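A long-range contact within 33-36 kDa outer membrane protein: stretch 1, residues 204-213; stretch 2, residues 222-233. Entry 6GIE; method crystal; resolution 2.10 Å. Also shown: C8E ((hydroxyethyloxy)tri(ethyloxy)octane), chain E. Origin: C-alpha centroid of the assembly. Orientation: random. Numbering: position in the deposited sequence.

Stretch 1 204-213: TNMAIGFEAF
Stretch 2 (222-233) YGMKTDLFVTPK

The ring of Phe-229 (chi1 -63°, chi2 -77°) lies along the backbone of the neighbouring strand where Gly-209 has no side chain: Gly-209 N is 3.8 Å from Phe-229 CE2, and a CB on Gly-209 would sit only 3.4 Å from that same CE2. The ring turns its edge to this backbone, with Ile-208 N 3.9 Å from Phe-229 CD2. Residues 207-213 and 222-229 run antiparallel (173°), their axes approaching to 4.6 Å, both extended with phi mostly -130 to -160° and psi 130 to 170°; phi and psi become less extended at Leu-228 (-104/113) and Phe-229 (-85/82) before the corner at Val-230 (-70/-24).

Four hydrogen-bonded pairs set the register, each closing a ring of two bonds. Ala-207 N to Phe-229 O is 3.0 Å and Phe-229 N to Ala-207 O 2.7 Å; Gly-209 N to Asp-227 O is 2.9 Å and Asp-227 N to Gly-209 O 2.7 Å. Glu-211 N to Lys-225 O is 3.1 Å, with Lys-225 N to Glu-211 O at 2.8 Å; Phe-213 N to Gly-223 O is 2.9 Å, with Gly-223 N to Phe-213 O at 2.8 Å. Between them lie the non-hydrogen-bonded pairs Ile-208/Leu-228, Phe-210/Thr-226 and Ala-212/Met-224 (p, t), where CA-H...O contacts fill in, as from Met-224 CA to Glu-211 O (3.2 Å).

These three pairs share one face. Ile-208 (t, t) CD1 lies 4.0 Å from Leu-228 (m, t) CD2, an apolar contact; Thr-226 (m) OG1 lies 3.5 Å from Phe-210 (m) CD1, at the ring edge. C8E lies against part of this face, its C16 3.4 Å from Leu-228 CD1. On the other face, Ala-207 CB packs 3.8 Å from Phe-229 CB; Glu-211 is m, t, and Lys-225 (t, t) leads its end away. At the corner Met-206 CE reaches Val-230 CB (4.1 Å); beyond it Pro-232 CD approaches Asn-205 O to 3.4 Å.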

# COMPACT_ATOMS: atom_id res chain seq x y z
N THR A 204 4.96 24.83 -2.47
CA THR A 204 3.52 24.61 -2.70
C THR A 204 2.88 23.62 -1.71
O THR A 204 3.55 23.07 -0.80
CB THR A 204 3.17 24.16 -4.14
OG1 THR A 204 3.41 22.75 -4.29
CG2 THR A 204 3.94 24.91 -5.20
N ASN A 205 1.57 23.41 -1.90
CA ASN A 205 0.81 22.41 -1.16
C ASN A 205 0.70 21.10 -1.95
O ASN A 205 -0.18 20.30 -1.68
CB ASN A 205 -0.61 22.97 -0.85
CG ASN A 205 -0.63 23.80 0.40
OD1 ASN A 205 -1.09 24.95 0.40
ND2 ASN A 205 -0.12 23.25 1.48
N MET A 206 1.54 20.89 -2.95
CA MET A 206 1.49 19.65 -3.71
C MET A 206 2.56 18.70 -3.17
O MET A 206 3.46 19.10 -2.41
CB MET A 206 1.67 19.94 -5.20
CG MET A 206 0.66 21.01 -5.73
SD MET A 206 1.08 21.45 -7.43
CE MET A 206 -0.01 20.32 -8.21
N ALA A 207 2.50 17.47 -3.59
CA ALA A 207 3.47 16.52 -3.21
C ALA A 207 3.41 15.37 -4.18
O ALA A 207 2.48 15.23 -4.98
CB ALA A 207 3.22 16.01 -1.76
N ILE A 208 4.39 14.49 -4.01
CA ILE A 208 4.52 13.34 -4.86
C ILE A 208 4.96 12.12 -4.09
O ILE A 208 5.74 12.24 -3.15
CB ILE A 208 5.50 13.70 -5.95
CG1 ILE A 208 5.48 12.65 -7.05
CG2 ILE A 208 6.90 13.88 -5.36
CD1 ILE A 208 6.06 13.21 -8.38
N GLY A 209 4.45 10.96 -4.48
CA GLY A 209 4.86 9.70 -3.86
C GLY A 209 5.18 8.63 -4.88
O GLY A 209 4.48 8.50 -5.91
N PHE A 210 6.23 7.86 -4.60
CA PHE A 210 6.65 6.81 -5.50
C PHE A 210 6.85 5.60 -4.66
O PHE A 210 7.42 5.70 -3.51
CB PHE A 210 8.01 7.09 -6.22
CG PHE A 210 8.08 8.37 -6.98
CD1 PHE A 210 7.43 8.53 -8.21
CD2 PHE A 210 8.89 9.42 -6.53
CE1 PHE A 210 7.56 9.72 -8.94
CE2 PHE A 210 9.03 10.59 -7.24
CZ PHE A 210 8.34 10.75 -8.43
N GLU A 211 6.50 4.46 -5.26
CA GLU A 211 6.78 3.13 -4.69
C GLU A 211 7.15 2.15 -5.82
O GLU A 211 6.49 2.11 -6.90
CB GLU A 211 5.53 2.52 -3.97
CG GLU A 211 5.30 2.99 -2.57
CD GLU A 211 4.52 2.01 -1.67
OE1 GLU A 211 4.96 0.85 -1.42
OE2 GLU A 211 3.48 2.43 -1.13
N ALA A 212 8.16 1.36 -5.57
CA ALA A 212 8.65 0.37 -6.53
C ALA A 212 8.93 -0.92 -5.78
O ALA A 212 9.23 -0.90 -4.56
CB ALA A 212 9.93 0.88 -7.18
N PHE A 213 8.81 -2.02 -6.50
CA PHE A 213 8.71 -3.37 -5.90
C PHE A 213 9.32 -4.30 -6.88
O PHE A 213 9.00 -4.25 -8.10
CB PHE A 213 7.24 -3.78 -5.70
CG PHE A 213 7.02 -4.91 -4.71
CD1 PHE A 213 7.25 -4.72 -3.34
CD2 PHE A 213 6.54 -6.15 -5.13
CE1 PHE A 213 7.04 -5.75 -2.42
CE2 PHE A 213 6.32 -7.18 -4.20
CZ PHE A 213 6.57 -6.98 -2.85
N TYR A 222 8.10 -7.18 -11.29
CA TYR A 222 8.39 -5.82 -10.88
C TYR A 222 7.17 -4.99 -10.94
O TYR A 222 6.26 -5.22 -11.76
CB TYR A 222 9.40 -5.16 -11.84
CG TYR A 222 10.56 -5.99 -12.25
CD1 TYR A 222 11.63 -6.15 -11.40
CD2 TYR A 222 10.59 -6.63 -13.49
CE1 TYR A 222 12.71 -6.93 -11.77
CE2 TYR A 222 11.66 -7.41 -13.88
CZ TYR A 222 12.72 -7.56 -13.02
OH TYR A 222 13.79 -8.32 -13.38
N GLY A 223 7.18 -3.95 -10.14
CA GLY A 223 6.05 -3.03 -10.18
C GLY A 223 6.39 -1.62 -9.73
O GLY A 223 7.28 -1.43 -8.91
N MET A 224 5.63 -0.64 -10.21
CA MET A 224 5.72 0.73 -9.65
C MET A 224 4.39 1.47 -9.62
O MET A 224 3.46 1.25 -10.44
CB MET A 224 6.86 1.59 -10.36
CG MET A 224 6.61 2.01 -11.81
SD MET A 224 7.77 3.20 -12.63
CE MET A 224 8.64 3.91 -11.21
N LYS A 225 4.33 2.42 -8.70
CA LYS A 225 3.16 3.26 -8.51
C LYS A 225 3.64 4.68 -8.37
O LYS A 225 4.67 4.92 -7.75
CB LYS A 225 2.43 2.85 -7.22
CG LYS A 225 1.15 3.63 -6.98
CD LYS A 225 0.52 3.42 -5.59
CE LYS A 225 -0.99 3.21 -5.76
NZ LYS A 225 -1.23 1.75 -6.06
N THR A 226 2.87 5.63 -8.89
CA THR A 226 3.20 7.03 -8.62
C THR A 226 1.96 7.74 -8.17
O THR A 226 0.88 7.49 -8.73
CB THR A 226 3.76 7.68 -9.92
OG1 THR A 226 4.97 7.01 -10.22
CG2 THR A 226 4.00 9.20 -9.81
N ASP A 227 2.09 8.65 -7.22
CA ASP A 227 0.91 9.41 -6.77
C ASP A 227 1.21 10.88 -6.84
O ASP A 227 2.23 11.31 -6.32
CB ASP A 227 0.52 9.02 -5.35
CG ASP A 227 -0.19 7.66 -5.28
OD1 ASP A 227 -1.10 7.38 -6.10
OD2 ASP A 227 0.16 6.86 -4.40
N LEU A 228 0.35 11.65 -7.49
CA LEU A 228 0.49 13.10 -7.52
C LEU A 228 -0.56 13.68 -6.55
O LEU A 228 -1.77 13.69 -6.84
CB LEU A 228 0.24 13.64 -8.94
CG LEU A 228 0.83 12.80 -10.06
CD1 LEU A 228 0.63 13.36 -11.46
CD2 LEU A 228 2.31 12.70 -9.81
N PHE A 229 -0.05 14.29 -5.49
CA PHE A 229 -0.83 14.96 -4.48
C PHE A 229 -1.09 16.35 -4.92
O PHE A 229 -0.34 17.25 -4.62
CB PHE A 229 -0.15 14.85 -3.12
CG PHE A 229 -0.06 13.44 -2.70
CD1 PHE A 229 -1.20 12.81 -2.18
CD2 PHE A 229 1.09 12.71 -2.88
CE1 PHE A 229 -1.16 11.47 -1.86
CE2 PHE A 229 1.16 11.37 -2.53
CZ PHE A 229 0.02 10.73 -2.03
N VAL A 230 -2.11 16.51 -5.76
CA VAL A 230 -2.29 17.81 -6.37
C VAL A 230 -2.75 18.83 -5.34
O VAL A 230 -2.53 20.01 -5.52
CB VAL A 230 -3.21 17.82 -7.62
CG1 VAL A 230 -2.67 16.89 -8.71
CG2 VAL A 230 -4.63 17.49 -7.25
N THR A 231 -3.38 18.36 -4.26
CA THR A 231 -3.45 19.11 -3.02
C THR A 231 -3.19 18.07 -1.96
O THR A 231 -3.17 16.89 -2.29
CB THR A 231 -4.86 19.67 -2.75
OG1 THR A 231 -5.73 18.60 -2.28
CG2 THR A 231 -5.43 20.36 -3.97
N PRO A 232 -3.13 18.46 -0.69
CA PRO A 232 -2.91 17.52 0.41
C PRO A 232 -4.05 16.46 0.56
O PRO A 232 -3.86 15.34 1.15
CB PRO A 232 -2.83 18.45 1.66
CG PRO A 232 -2.44 19.77 1.11
CD PRO A 232 -3.21 19.84 -0.19
N LYS A 233 -5.22 16.80 0.02
CA LYS A 233 -6.39 15.91 0.14
C LYS A 233 -6.65 15.14 -1.11
O LYS A 233 -7.38 14.15 -1.06
CB LYS A 233 -7.63 16.70 0.48
CG LYS A 233 -7.35 17.74 1.54
CD LYS A 233 -8.57 18.07 2.36
CE LYS A 233 -9.62 18.75 1.47
NZ LYS A 233 -10.98 18.42 2.00
C14 C8E E . -1.73 10.28 -13.51
O15 C8E E . -0.66 9.56 -12.89
C16 C8E E . 0.59 10.26 -12.94
C17 C8E E . 1.78 9.33 -12.70
O18 C8E E . 2.24 8.77 -13.95
C19 C8E E . 3.57 8.24 -13.92
C20 C8E E . 3.56 6.72 -13.86
O21 C8E E . 4.43 6.24 -14.87